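Lic11098 (Leptospira interrogans serogroup Icterohaemorrhagiae serovar copenhageni, PDB 4U08) is of unknown function but is a leucine-rich repeat protein and suspected virulence factor, possibly binding partner molecules. Local coordinates at residues L88-T102 with Q110-L124. Residues are numbered along the deposited sequence; the frame is centred on the assembly and turned at random.
Sequences LQNLQKLKLYENQLT and QLQNLQELNLAHNQL
Two neighbouring coils of a leucine-rich repeat solenoid meet here along their short parallel strands, 93-95 and 116-118, whose axes come within 4.9 Å. Leu94 N donates to Glu116 O, and Leu94 O accepts from Asn118 N at 2.9 Å. Inside, Leu94 and Leu117 lie side by side and point the same way, CD2 of Leu94 3.8 Å from CD1 of Leu117; branched and wholly apolar, leucine suits this stacked interior. On the other face the long, flexible chain of Lys93, folded back at chi3 and chi4 (-73° and -68°), can bring NZ to 2.8 Å from Glu116 OE1 on the neighbouring strand, a salt bridge that enters from above the carboxylate plane. Beyond the strands comes the asparagine ladder of such repeats. Asn122 suits its rung because one amide both gives and accepts: ND2 reaches Leu96 O at 2.9 Å, while OD1 receives Leu101 N at 3.0 Å. Asn99 ND2 meets Leu96 O from the opposite face of that carbonyl and also bonds Leu73 O of the preceding coil. In the loop after the strands, water 3 lies in the His121 ring plane, 2.7 Å from ND1, and donates to Glu98 OE2; histidine's flat ring leaves that edge to the water while stacking on His144 in the next coil.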
ATOM      1  N   LEU A  88      31.457  -3.117   6.867  1.00 52.81           N
ATOM      2  CA  LEU A  88      31.007  -3.757   5.622  1.00 51.89           C
ATOM      3  C   LEU A  88      30.804  -2.723   4.502  1.00 55.54           C
ATOM      4  O   LEU A  88      29.675  -2.420   4.098  1.00 56.63           O
ATOM      5  CB  LEU A  88      29.739  -4.578   5.887  1.00 51.70           C
ATOM      6  CG  LEU A  88      29.859  -5.691   6.920  1.00 55.70           C
ATOM      7  CD1 LEU A  88      28.506  -6.299   7.219  1.00 55.07           C
ATOM      8  CD2 LEU A  88      30.822  -6.769   6.464  1.00 60.27           C
ATOM      9  N   GLN A  89      31.915  -2.183   3.992  1.00 50.74           N
ATOM     10  CA  GLN A  89      31.904  -1.112   2.991  1.00 50.62           C
ATOM     11  C   GLN A  89      31.325  -1.496   1.606  1.00 53.97           C
ATOM     12  O   GLN A  89      31.000  -0.587   0.842  1.00 52.78           O
ATOM     13  CB  GLN A  89      33.290  -0.464   2.844  1.00 51.69           C
ATOM     14  CG  GLN A  89      33.702   0.403   4.048  1.00 71.38           C
ATOM     15  CD  GLN A  89      32.686   1.475   4.406  1.00 90.07           C
ATOM     16  OE1 GLN A  89      32.541   2.487   3.706  1.00 89.08           O
ATOM     17  NE2 GLN A  89      31.951   1.269   5.500  1.00 69.32           N
ATOM     18  N   ASN A  90      31.163  -2.795   1.295  1.00 51.31           N
ATOM     19  CA  ASN A  90      30.529  -3.186   0.021  1.00 51.48           C
ATOM     20  C   ASN A  90      29.063  -3.626   0.189  1.00 52.31           C
ATOM     21  O   ASN A  90      28.384  -3.890  -0.808  1.00 53.77           O
ATOM     22  CB  ASN A  90      31.357  -4.239  -0.730  1.00 53.11           C
ATOM     23  CG  ASN A  90      32.515  -3.631  -1.495  1.00 76.70           C
ATOM     24  OD1 ASN A  90      32.372  -2.644  -2.228  1.00 64.76           O
ATOM     25  ND2 ASN A  90      33.698  -4.196  -1.340  1.00 72.07           N
ATOM     26  N   LEU A  91      28.574  -3.683   1.438  1.00 44.28           N
ATOM     27  CA  LEU A  91      27.204  -4.083   1.740  1.00 42.71           C
ATOM     28  C   LEU A  91      26.168  -3.185   1.038  1.00 47.11           C
ATOM     29  O   LEU A  91      26.193  -1.958   1.186  1.00 46.93           O
ATOM     30  CB  LEU A  91      26.958  -4.128   3.247  1.00 41.83           C
ATOM     31  CG  LEU A  91      25.807  -5.034   3.724  1.00 46.32           C
ATOM     32  CD1 LEU A  91      26.093  -6.517   3.470  1.00 46.75           C
ATOM     33  CD2 LEU A  91      25.539  -4.825   5.181  1.00 48.29           C
ATOM     34  N   GLN A  92      25.312  -3.814   0.222  1.00 42.16           N
ATOM     35  CA  GLN A  92      24.236  -3.131  -0.503  1.00 40.95           C
ATOM     36  C   GLN A  92      22.875  -3.493   0.059  1.00 43.49           C
ATOM     37  O   GLN A  92      21.933  -2.717  -0.068  1.00 44.02           O
ATOM     38  CB  GLN A  92      24.297  -3.476  -1.992  1.00 42.58           C
ATOM     39  CG  GLN A  92      25.467  -2.804  -2.706  1.00 56.00           C
ATOM     40  CD  GLN A  92      25.701  -3.322  -4.110  1.00 76.60           C
ATOM     41  OE1 GLN A  92      25.474  -4.503  -4.429  1.00 70.46           O
ATOM     42  NE2 GLN A  92      26.210  -2.446  -4.968  1.00 64.27           N
ATOM     43  N   LYS A  93      22.754  -4.670   0.665  1.00 40.68           N
ATOM     44  CA  LYS A  93      21.486  -5.132   1.194  1.00 41.04           C
ATOM     45  C   LYS A  93      21.676  -5.674   2.599  1.00 46.59           C
ATOM     46  O   LYS A  93      22.521  -6.541   2.816  1.00 47.32           O
ATOM     47  CB  LYS A  93      20.907  -6.215   0.254  1.00 42.75           C
ATOM     48  CG  LYS A  93      19.393  -6.319   0.228  1.00 64.01           C
ATOM     49  CD  LYS A  93      18.893  -7.539  -0.583  1.00 75.43           C
ATOM     50  CE  LYS A  93      19.031  -7.418  -2.088  1.00 86.93           C
ATOM     51  NZ  LYS A  93      18.133  -6.385  -2.673  1.00 96.79           N
ATOM     52  N   LEU A  94      20.891  -5.169   3.556  1.00 42.70           N
ATOM     53  CA  LEU A  94      20.944  -5.654   4.927  1.00 41.89           C
ATOM     54  C   LEU A  94      19.538  -6.017   5.346  1.00 44.89           C
ATOM     55  O   LEU A  94      18.686  -5.134   5.475  1.00 43.84           O
ATOM     56  CB  LEU A  94      21.628  -4.619   5.864  1.00 42.23           C
ATOM     57  CG  LEU A  94      21.677  -4.937   7.367  1.00 46.76           C
ATOM     58  CD1 LEU A  94      22.377  -6.259   7.657  1.00 46.57           C
ATOM     59  CD2 LEU A  94      22.323  -3.775   8.157  1.00 49.11           C
ATOM     60  N   LYS A  95      19.281  -7.323   5.520  1.00 42.95           N
ATOM     61  CA  LYS A  95      17.955  -7.837   5.873  1.00 44.31           C
ATOM     62  C   LYS A  95      17.900  -8.354   7.306  1.00 50.79           C
ATOM     63  O   LYS A  95      18.506  -9.372   7.630  1.00 51.04           O
ATOM     64  CB  LYS A  95      17.458  -8.883   4.846  1.00 46.47           C
ATOM     65  CG  LYS A  95      17.286  -8.281   3.450  1.00 70.52           C
ATOM     66  CD  LYS A  95      16.758  -9.273   2.424  1.00 86.10           C
ATOM     67  CE  LYS A  95      15.299  -9.047   2.105  1.00104.06           C
ATOM     68  NZ  LYS A  95      14.861  -9.831   0.919  1.00116.05           N
ATOM     69  N   LEU A  96      17.175  -7.637   8.168  1.00 47.13           N
ATOM     70  CA  LEU A  96      17.079  -7.953   9.589  1.00 46.98           C
ATOM     71  C   LEU A  96      15.659  -8.084  10.065  1.00 50.37           C
ATOM     72  O   LEU A  96      15.411  -7.962  11.270  1.00 48.62           O
ATOM     73  CB  LEU A  96      17.798  -6.855  10.397  1.00 47.34           C
ATOM     74  CG  LEU A  96      19.322  -6.824  10.266  1.00 52.20           C
ATOM     75  CD1 LEU A  96      19.858  -5.459  10.551  1.00 52.38           C
ATOM     76  CD2 LEU A  96      19.961  -7.834  11.178  1.00 55.10           C
ATOM     77  N   TYR A  97      14.709  -8.342   9.137  1.00 48.49           N
ATOM     78  CA  TYR A  97      13.324  -8.474   9.556  1.00 49.84           C
ATOM     79  C   TYR A  97      13.125  -9.675  10.481  1.00 51.99           C
ATOM     80  O   TYR A  97      13.805 -10.683  10.345  1.00 51.34           O
ATOM     81  CB  TYR A  97      12.312  -8.436   8.383  1.00 52.85           C
ATOM     82  CG  TYR A  97      12.368  -9.575   7.394  1.00 56.79           C
ATOM     83  CD1 TYR A  97      11.628 -10.738   7.599  1.00 59.58           C
ATOM     84  CD2 TYR A  97      13.025  -9.432   6.174  1.00 58.79           C
ATOM     85  CE1 TYR A  97      11.627 -11.772   6.660  1.00 61.31           C
ATOM     86  CE2 TYR A  97      13.017 -10.452   5.219  1.00 60.35           C
ATOM     87  CZ  TYR A  97      12.325 -11.626   5.472  1.00 70.20           C
ATOM     88  OH  TYR A  97      12.328 -12.641   4.541  1.00 74.70           O
ATOM     89  N   GLU A  98      12.229  -9.521  11.456  1.00 48.61           N
ATOM     90  CA  GLU A  98      11.892 -10.509  12.482  1.00 49.53           C
ATOM     91  C   GLU A  98      13.111 -10.868  13.354  1.00 54.79           C
ATOM     92  O   GLU A  98      13.734 -11.922  13.202  1.00 54.75           O
ATOM     93  CB  GLU A  98      11.161 -11.750  11.918  1.00 50.79           C
ATOM     94  CG  GLU A  98      10.207 -12.376  12.919  1.00 61.97           C
ATOM     95  CD  GLU A  98       8.972 -11.556  13.248  1.00 91.71           C
ATOM     96  OE1 GLU A  98       8.053 -11.500  12.399  1.00 91.19           O
ATOM     97  OE2 GLU A  98       8.920 -10.974  14.355  1.00 90.72           O
ATOM     98  N   ASN A  99      13.477  -9.919  14.219  1.00 50.52           N
ATOM     99  CA  ASN A  99      14.522 -10.044  15.224  1.00 49.56           C
ATOM    100  C   ASN A  99      14.048  -9.274  16.451  1.00 54.04           C
ATOM    101  O   ASN A  99      12.894  -8.829  16.486  1.00 53.77           O
ATOM    102  CB  ASN A  99      15.866  -9.547  14.692  1.00 47.43           C
ATOM    103  CG  ASN A  99      16.559 -10.566  13.848  1.00 61.98           C
ATOM    104  OD1 ASN A  99      17.024 -11.583  14.350  1.00 55.86           O
ATOM    105  ND2 ASN A  99      16.619 -10.343  12.552  1.00 50.94           N
ATOM    106  N   GLN A 100      14.915  -9.092  17.447  1.00 51.29           N
ATOM    107  CA  GLN A 100      14.526  -8.359  18.646  1.00 51.12           C
ATOM    108  C   GLN A 100      15.414  -7.134  18.881  1.00 53.19           C
ATOM    109  O   GLN A 100      15.791  -6.857  20.016  1.00 52.46           O
ATOM    110  CB  GLN A 100      14.507  -9.313  19.853  1.00 52.67           C
ATOM    111  CG  GLN A 100      13.253 -10.164  19.916  1.00 71.97           C
ATOM    112  CD  GLN A 100      13.429 -11.282  20.902  1.00100.80           C
ATOM    113  OE1 GLN A 100      13.459 -11.074  22.120  1.00 98.44           O
ATOM    114  NE2 GLN A 100      13.603 -12.494  20.398  1.00 95.58           N
ATOM    115  N   LEU A 101      15.750  -6.406  17.801  1.00 48.12           N
ATOM    116  CA  LEU A 101      16.603  -5.229  17.905  1.00 46.59           C
ATOM    117  C   LEU A 101      15.858  -4.076  18.559  1.00 48.77           C
ATOM    118  O   LEU A 101      14.722  -3.788  18.192  1.00 47.09           O
ATOM    119  CB  LEU A 101      17.191  -4.809  16.548  1.00 45.62           C
ATOM    120  CG  LEU A 101      18.015  -5.856  15.786  1.00 48.48           C
ATOM    121  CD1 LEU A 101      18.312  -5.379  14.401  1.00 47.23           C
ATOM    122  CD2 LEU A 101      19.320  -6.182  16.491  1.00 49.64           C
ATOM    123  N   THR A 102      16.485  -3.466  19.576  1.00 45.41           N
ATOM    124  CA  THR A 102      15.939  -2.321  20.309  1.00 44.22           C
ATOM    125  C   THR A 102      16.699  -1.056  19.928  1.00 45.40           C
ATOM    126  O   THR A 102      16.256   0.041  20.253  1.00 47.23           O
ATOM    127  CB  THR A 102      15.984  -2.558  21.832  1.00 49.41           C
ATOM    128  OG1 THR A 102      17.300  -2.955  22.202  1.00 48.15           O
ATOM    129  CG2 THR A 102      14.971  -3.581  22.290  1.00 47.41           C
ATOM    130  N   GLN A 110      28.029   4.496   8.347  1.00 46.65           N
ATOM    131  CA  GLN A 110      29.257   4.209   7.599  1.00 46.86           C
ATOM    132  C   GLN A 110      28.981   3.351   6.359  1.00 49.66           C
ATOM    133  O   GLN A 110      29.805   3.353   5.439  1.00 47.68           O
ATOM    134  CB  GLN A 110      30.280   3.511   8.496  1.00 48.73           C
ATOM    135  CG  GLN A 110      31.016   4.475   9.425  1.00 72.74           C
ATOM    136  CD  GLN A 110      31.625   3.797  10.635  1.00 99.11           C
ATOM    137  OE1 GLN A 110      31.746   4.405  11.703  1.00 97.83           O
ATOM    138  NE2 GLN A 110      32.027   2.529  10.509  1.00 89.92           N
ATOM    139  N   LEU A 111      27.834   2.611   6.342  1.00 44.72           N
ATOM    140  CA  LEU A 111      27.428   1.720   5.246  1.00 42.56           C
ATOM    141  C   LEU A 111      26.955   2.524   4.050  1.00 47.46           C
ATOM    142  O   LEU A 111      25.792   2.419   3.650  1.00 47.81           O
ATOM    143  CB  LEU A 111      26.348   0.717   5.702  1.00 41.41           C
ATOM    144  CG  LEU A 111      26.712  -0.237   6.825  1.00 44.52           C
ATOM    145  CD1 LEU A 111      25.558  -1.147   7.169  1.00 43.69           C
ATOM    146  CD2 LEU A 111      27.961  -1.045   6.498  1.00 44.21           C
ATOM    147  N   GLN A 112      27.902   3.293   3.458  1.00 43.97           N
ATOM    148  CA  GLN A 112      27.753   4.223   2.326  1.00 44.03           C
ATOM    149  C   GLN A 112      27.282   3.573   1.012  1.00 46.83           C
ATOM    150  O   GLN A 112      26.869   4.289   0.096  1.00 43.74           O
ATOM    151  CB  GLN A 112      29.059   5.003   2.093  1.00 45.37           C
ATOM    152  CG  GLN A 112      29.364   6.076   3.146  1.00 66.72           C
ATOM    153  CD  GLN A 112      28.388   7.235   3.132  1.00 79.24           C
ATOM    154  OE1 GLN A 112      28.247   7.964   2.139  1.00 72.40           O
ATOM    155  NE2 GLN A 112      27.695   7.431   4.242  1.00 64.99           N
ATOM    156  N   ASN A 113      27.373   2.234   0.915  1.00 44.88           N
ATOM    157  CA  ASN A 113      26.914   1.508  -0.282  1.00 45.05           C
ATOM    158  C   ASN A 113      25.539   0.871  -0.107  1.00 47.59           C
ATOM    159  O   ASN A 113      24.993   0.338  -1.075  1.00 48.06           O
ATOM    160  CB  ASN A 113      27.939   0.460  -0.705  1.00 43.78           C
ATOM    161  CG  ASN A 113      28.997   1.028  -1.605  1.00 64.93           C
ATOM    162  OD1 ASN A 113      28.784   2.026  -2.305  1.00 47.54           O
ATOM    163  ND2 ASN A 113      30.171   0.402  -1.606  1.00 64.54           N
ATOM    164  N   LEU A 114      24.973   0.937   1.116  1.00 41.41           N
ATOM    165  CA  LEU A 114      23.679   0.348   1.440  1.00 40.64           C
ATOM    166  C   LEU A 114      22.547   0.947   0.574  1.00 40.94           C
ATOM    167  O   LEU A 114      22.378   2.176   0.475  1.00 37.48           O
ATOM    168  CB  LEU A 114      23.380   0.468   2.935  1.00 40.53           C
ATOM    169  CG  LEU A 114      22.524  -0.612   3.573  1.00 45.44           C
ATOM    170  CD1 LEU A 114      23.186  -1.996   3.500  1.00 45.74           C
ATOM    171  CD2 LEU A 114      22.190  -0.243   5.021  1.00 46.76           C
ATOM    172  N   GLN A 115      21.840   0.055  -0.113  1.00 37.36           N
ATOM    173  CA  GLN A 115      20.724   0.432  -0.987  1.00 35.85           C
ATOM    174  C   GLN A 115      19.414   0.009  -0.358  1.00 36.58           C
ATOM    175  O   GLN A 115      18.382   0.627  -0.613  1.00 38.26           O
ATOM    176  CB  GLN A 115      20.880  -0.238  -2.373  1.00 36.29           C
ATOM    177  CG  GLN A 115      22.058   0.296  -3.187  1.00 52.81           C
ATOM    178  CD  GLN A 115      22.002  -0.172  -4.622  1.00 62.41           C
ATOM    179  OE1 GLN A 115      21.785  -1.352  -4.912  1.00 49.90           O
ATOM    180  NE2 GLN A 115      22.183   0.754  -5.547  1.00 61.39           N
ATOM    181  N   GLU A 116      19.429  -1.077   0.393  1.00 32.40           N
ATOM    182  CA  GLU A 116      18.246  -1.639   1.018  1.00 33.93           C
ATOM    183  C   GLU A 116      18.526  -2.027   2.456  1.00 40.54           C
ATOM    184  O   GLU A 116      19.473  -2.772   2.739  1.00 41.10           O
ATOM    185  CB  GLU A 116      17.745  -2.852   0.223  1.00 35.62           C
ATOM    186  CG  GLU A 116      16.592  -3.616   0.877  1.00 49.08           C
ATOM    187  CD  GLU A 116      16.004  -4.771   0.083  1.00 69.19           C
ATOM    188  OE1 GLU A 116      16.336  -4.904  -1.118  1.00 59.93           O
ATOM    189  OE2 GLU A 116      15.182  -5.524   0.655  1.00 66.62           O
ATOM    190  N   LEU A 117      17.678  -1.541   3.358  1.00 36.72           N
ATOM    191  CA  LEU A 117      17.768  -1.835   4.782  1.00 34.21           C
ATOM    192  C   LEU A 117      16.405  -2.279   5.267  1.00 38.04           C
ATOM    193  O   LEU A 117      15.444  -1.508   5.224  1.00 38.03           O
ATOM    194  CB  LEU A 117      18.269  -0.581   5.523  1.00 33.93           C
ATOM    195  CG  LEU A 117      18.305  -0.620   7.061  1.00 37.76           C
ATOM    196  CD1 LEU A 117      19.153  -1.804   7.587  1.00 37.25           C
ATOM    197  CD2 LEU A 117      18.847   0.697   7.607  1.00 38.36           C
ATOM    198  N   ASN A 118      16.299  -3.543   5.667  1.00 35.78           N
ATOM    199  CA  ASN A 118      15.038  -4.073   6.136  1.00 37.15           C
ATOM    200  C   ASN A 118      15.121  -4.281   7.639  1.00 41.30           C
ATOM    201  O   ASN A 118      15.767  -5.221   8.091  1.00 41.43           O
ATOM    202  CB  ASN A 118      14.663  -5.383   5.412  1.00 37.02           C
ATOM    203  CG  ASN A 118      13.238  -5.801   5.650  1.00 48.23           C
ATOM    204  OD1 ASN A 118      12.629  -5.464   6.652  1.00 40.81           O
ATOM    205  ND2 ASN A 118      12.637  -6.500   4.697  1.00 46.78           N
ATOM    206  N   LEU A 119      14.452  -3.419   8.408  1.00 36.87           N
ATOM    207  CA  LEU A 119      14.421  -3.511   9.876  1.00 35.95           C
ATOM    208  C   LEU A 119      13.009  -3.800  10.368  1.00 40.01           C
ATOM    209  O   LEU A 119      12.701  -3.579  11.543  1.00 39.51           O
ATOM    210  CB  LEU A 119      14.980  -2.204  10.506  1.00 35.56           C
ATOM    211  CG  LEU A 119      16.467  -1.926  10.307  1.00 39.40           C
ATOM    212  CD1 LEU A 119      16.804  -0.458  10.651  1.00 39.28           C
ATOM    213  CD2 LEU A 119      17.315  -2.885  11.114  1.00 40.68           C
ATOM    214  N   ALA A 120      12.129  -4.324   9.474  1.00 37.97           N
ATOM    215  CA  ALA A 120      10.753  -4.611   9.863  1.00 38.23           C
ATOM    216  C   ALA A 120      10.685  -5.736  10.909  1.00 43.43           C
ATOM    217  O   ALA A 120      11.606  -6.525  10.991  1.00 44.78           O
ATOM    218  CB  ALA A 120       9.907  -4.941   8.632  1.00 38.91           C
ATOM    219  N   HIS A 121       9.645  -5.756  11.746  1.00 40.49           N
ATOM    220  CA  HIS A 121       9.416  -6.771  12.788  1.00 42.13           C
ATOM    221  C   HIS A 121      10.560  -6.844  13.810  1.00 45.27           C
ATOM    222  O   HIS A 121      11.130  -7.899  14.054  1.00 45.04           O
ATOM    223  CB  HIS A 121       9.077  -8.156  12.180  1.00 43.49           C
ATOM    224  CG  HIS A 121       7.799  -8.166  11.409  1.00 47.42           C
ATOM    225  ND1 HIS A 121       6.636  -8.705  11.939  1.00 50.06           N
ATOM    226  CD2 HIS A 121       7.515  -7.629  10.204  1.00 49.78           C
ATOM    227  CE1 HIS A 121       5.699  -8.524  11.024  1.00 49.51           C
ATOM    228  NE2 HIS A 121       6.179  -7.882   9.961  1.00 50.02           N
ATOM    229  N   ASN A 122      10.890  -5.699  14.406  1.00 40.93           N
ATOM    230  CA  ASN A 122      11.878  -5.615  15.477  1.00 39.03           C
ATOM    231  C   ASN A 122      11.236  -4.858  16.631  1.00 41.28           C
ATOM    232  O   ASN A 122      10.002  -4.750  16.678  1.00 39.44           O
ATOM    233  CB  ASN A 122      13.186  -4.990  14.979  1.00 35.60           C
ATOM    234  CG  ASN A 122      14.054  -5.988  14.295  1.00 52.20           C
ATOM    235  OD1 ASN A 122      14.764  -6.744  14.942  1.00 46.45           O
ATOM    236  ND2 ASN A 122      13.978  -6.056  12.978  1.00 45.72           N
ATOM    237  N   GLN A 123      12.040  -4.341  17.574  1.00 39.91           N
ATOM    238  CA  GLN A 123      11.482  -3.593  18.701  1.00 40.58           C
ATOM    239  C   GLN A 123      12.171  -2.210  18.805  1.00 42.54           C
ATOM    240  O   GLN A 123      12.527  -1.737  19.886  1.00 40.16           O
ATOM    241  CB  GLN A 123      11.507  -4.452  19.997  1.00 43.02           C
ATOM    242  CG  GLN A 123      10.307  -5.431  20.043  1.00 69.87           C
ATOM    243  CD  GLN A 123      10.464  -6.721  20.824  1.00104.91           C
ATOM    244  OE1 GLN A 123      10.384  -7.826  20.260  1.00105.12           O
ATOM    245  NE2 GLN A 123      10.522  -6.623  22.150  1.00 99.87           N
ATOM    246  N   LEU A 124      12.343  -1.564  17.631  1.00 38.49           N
ATOM    247  CA  LEU A 124      12.974  -0.247  17.496  1.00 36.28           C
ATOM    248  C   LEU A 124      12.015   0.880  17.811  1.00 36.52           C
ATOM    249  O   LEU A 124      10.873   0.865  17.367  1.00 35.11           O
ATOM    250  CB  LEU A 124      13.543  -0.053  16.087  1.00 36.61           C
ATOM    251  CG  LEU A 124      14.636  -1.019  15.647  1.00 40.29           C
ATOM    252  CD1 LEU A 124      14.907  -0.885  14.153  1.00 39.49           C
ATOM    253  CD2 LEU A 124      15.919  -0.781  16.419  1.00 42.32           C
TER
HETATM  254  O   HOH W   1      27.875  -0.121   2.550  1.00 38.03           O
HETATM  255  O   HOH W   2      32.714  -0.114  -3.095  1.00 62.11           O
HETATM  256  O   HOH W   3       6.593  -9.539  14.462  1.00 55.21           O